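Local coordinates for protein beta-N-acetylhexosaminidase (Thermotoga neapolitana, PDB 5BZA) that probably hydrolyses terminal non-reducing N-acetyl-D-hexosamine residues from N-acetyl-beta-D-hexosaminides, as a glycoside hydrolase of family 3, at residues K73-F78 with E97-I102. Numbering follows the deposited sequence.
Sequences KYVPSF and EMAGRI
In the TIM-barrel domain of this family 3 glycoside hydrolase, the loop that follows barrel strand 59-62 packs against one side of helix 89-106, and residues 74-76 fit against a hollow formed by Met98, Ala99 and Ile102. The contact between the two segments is apolar and buried, and their backbones come nearest at Val75 and Ala99. Val75 supplies the central bump, its two methyls splayed over the helix. Val75 CG1, anti to the backbone N, lies 3.9 Å from the CB of Ala99 and equally near the CE of Met98, while Val75 CG2 is directed at the CG2 of Ile102. Pro76 meets the helix with the CG-CD edge of its ring. Met98 leaves the helix with CG anti to its backbone N and then bends at chi3 (76°), which brings its terminal methyl up to the ring tip to tip, Met98 CE standing 3.6 Å from Pro76 CG and just as close to Pro76 CD. The branches of Ile102 fork at the loop, and its CD1 reaches to 3.7 Å from the CD of Pro76. An alanine in place of Pro76 would probably weaken the packing of both Met98 and Ile102, since the CG and CD that they touch would be gone. The second subunit is close by: its Glu42 packs on Pro76, and its Arg319 forms a salt bridge with Glu97. Beyond Val75, the ring of Tyr74 turns away from the helix segment, its OH hydrogen-bonded to Glu42 of the same chain, so that Tyr74 CB is what it presents to Ile102, 4.0 Å from the CG2 of that residue.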
loop_
_atom_site.group_PDB
_atom_site.type_symbol
_atom_site.label_atom_id
_atom_site.label_comp_id
_atom_site.label_asym_id
_atom_site.label_seq_id
_atom_site.Cartn_x
_atom_site.Cartn_y
_atom_site.Cartn_z
ATOM N N LYS B 73 4.723 -1.074 -1.648
ATOM C CA LYS B 73 3.450 -1.518 -2.187
ATOM C C LYS B 73 2.322 -0.599 -1.716
ATOM O O LYS B 73 1.241 -0.592 -2.308
ATOM C CB LYS B 73 3.149 -2.941 -1.786
ATOM C CG LYS B 73 2.721 -3.100 -0.353
ATOM C CD LYS B 73 2.295 -4.521 -0.167
ATOM C CE LYS B 73 1.742 -4.775 1.198
ATOM N NZ LYS B 73 1.424 -6.216 1.214
ATOM N N TYR B 74 2.587 0.131 -0.629
ATOM C CA TYR B 74 1.638 1.070 -0.026
ATOM C C TYR B 74 1.303 2.281 -0.883
ATOM O O TYR B 74 0.183 2.813 -0.804
ATOM C CB TYR B 74 2.210 1.528 1.302
ATOM C CG TYR B 74 2.747 0.339 2.091
ATOM C CD1 TYR B 74 1.853 -0.595 2.689
ATOM C CD2 TYR B 74 4.130 0.121 2.219
ATOM C CE1 TYR B 74 2.338 -1.686 3.379
ATOM C CE2 TYR B 74 4.619 -0.962 2.942
ATOM C CZ TYR B 74 3.717 -1.864 3.508
ATOM O OH TYR B 74 4.193 -2.943 4.204
ATOM N N VAL B 75 2.269 2.705 -1.716
ATOM C CA VAL B 75 2.055 3.795 -2.641
ATOM C C VAL B 75 1.526 3.262 -3.951
ATOM O O VAL B 75 2.126 2.369 -4.547
ATOM C CB VAL B 75 3.376 4.581 -2.931
ATOM C CG1 VAL B 75 3.098 5.742 -3.898
ATOM C CG2 VAL B 75 3.943 5.116 -1.650
ATOM N N PRO B 76 0.384 3.775 -4.400
ATOM C CA PRO B 76 -0.077 3.295 -5.716
ATOM C C PRO B 76 0.930 3.615 -6.811
ATOM O O PRO B 76 1.573 4.666 -6.798
ATOM C CB PRO B 76 -1.402 4.027 -5.969
ATOM C CG PRO B 76 -1.608 4.967 -4.795
ATOM C CD PRO B 76 -0.547 4.698 -3.734
ATOM N N SER B 77 1.043 2.688 -7.748
ATOM C CA SER B 77 1.949 2.796 -8.872
ATOM C C SER B 77 1.684 3.991 -9.823
ATOM O O SER B 77 0.542 4.359 -10.149
ATOM C CB SER B 77 1.909 1.482 -9.656
ATOM O OG SER B 77 2.830 1.546 -10.715
ATOM N N PHE B 78 2.786 4.581 -10.283
ATOM C CA PHE B 78 2.741 5.786 -11.092
ATOM C C PHE B 78 3.415 5.498 -12.445
ATOM O O PHE B 78 4.363 4.720 -12.498
ATOM C CB PHE B 78 3.419 6.916 -10.291
ATOM C CG PHE B 78 3.320 8.267 -10.906
ATOM C CD1 PHE B 78 2.105 8.869 -11.110
ATOM C CD2 PHE B 78 4.472 8.973 -11.217
ATOM C CE1 PHE B 78 2.032 10.120 -11.670
ATOM C CE2 PHE B 78 4.402 10.237 -11.781
ATOM C CZ PHE B 78 3.186 10.824 -11.992
ATOM N N GLU B 97 2.797 14.582 -3.341
ATOM C CA GLU B 97 2.163 14.817 -2.050
ATOM C C GLU B 97 1.448 13.561 -1.518
ATOM O O GLU B 97 1.487 13.285 -0.314
ATOM C CB GLU B 97 1.169 15.958 -2.090
ATOM C CG GLU B 97 0.706 16.300 -0.675
ATOM C CD GLU B 97 -0.357 17.366 -0.640
ATOM O OE1 GLU B 97 -0.817 17.814 -1.728
ATOM O OE2 GLU B 97 -0.709 17.766 0.495
ATOM N N MET B 98 0.740 12.882 -2.413
ATOM C CA MET B 98 0.043 11.639 -2.116
ATOM C C MET B 98 1.056 10.623 -1.571
ATOM O O MET B 98 0.875 10.036 -0.480
ATOM C CB MET B 98 -0.626 11.121 -3.389
ATOM C CG MET B 98 -1.465 9.849 -3.237
ATOM S SD MET B 98 -1.525 8.812 -4.727
ATOM C CE MET B 98 0.101 8.091 -4.627
ATOM N N ALA B 99 2.129 10.443 -2.348
ATOM C CA ALA B 99 3.166 9.474 -2.048
ATOM C C ALA B 99 3.832 9.815 -0.732
ATOM O O ALA B 99 4.049 8.945 0.129
ATOM C CB ALA B 99 4.178 9.415 -3.190
ATOM N N GLY B 100 4.138 11.089 -0.553
ATOM C CA GLY B 100 4.785 11.519 0.652
ATOM C C GLY B 100 3.878 11.329 1.872
ATOM O O GLY B 100 4.333 11.002 2.961
ATOM N N ARG B 101 2.600 11.584 1.691
ATOM C CA ARG B 101 1.647 11.508 2.810
ATOM C C ARG B 101 1.618 10.058 3.285
ATOM O O ARG B 101 1.827 9.767 4.479
ATOM C CB ARG B 101 0.264 12.016 2.381
ATOM C CG ARG B 101 -0.592 12.484 3.552
ATOM C CD ARG B 101 -1.836 13.287 3.100
ATOM N NE ARG B 101 -2.556 13.869 4.237
ATOM C CZ ARG B 101 -3.734 13.442 4.722
ATOM N NH1 ARG B 101 -4.391 12.417 4.162
ATOM N NH2 ARG B 101 -4.275 14.066 5.773
ATOM N N ILE B 102 1.477 9.143 2.321
ATOM C CA ILE B 102 1.509 7.725 2.625
ATOM C C ILE B 102 2.819 7.280 3.312
ATOM O O ILE B 102 2.767 6.616 4.368
ATOM C CB ILE B 102 1.255 6.910 1.344
ATOM C CG1 ILE B 102 -0.180 7.138 0.861
ATOM C CG2 ILE B 102 1.450 5.475 1.626
ATOM C CD1 ILE B 102 -0.544 6.448 -0.445
#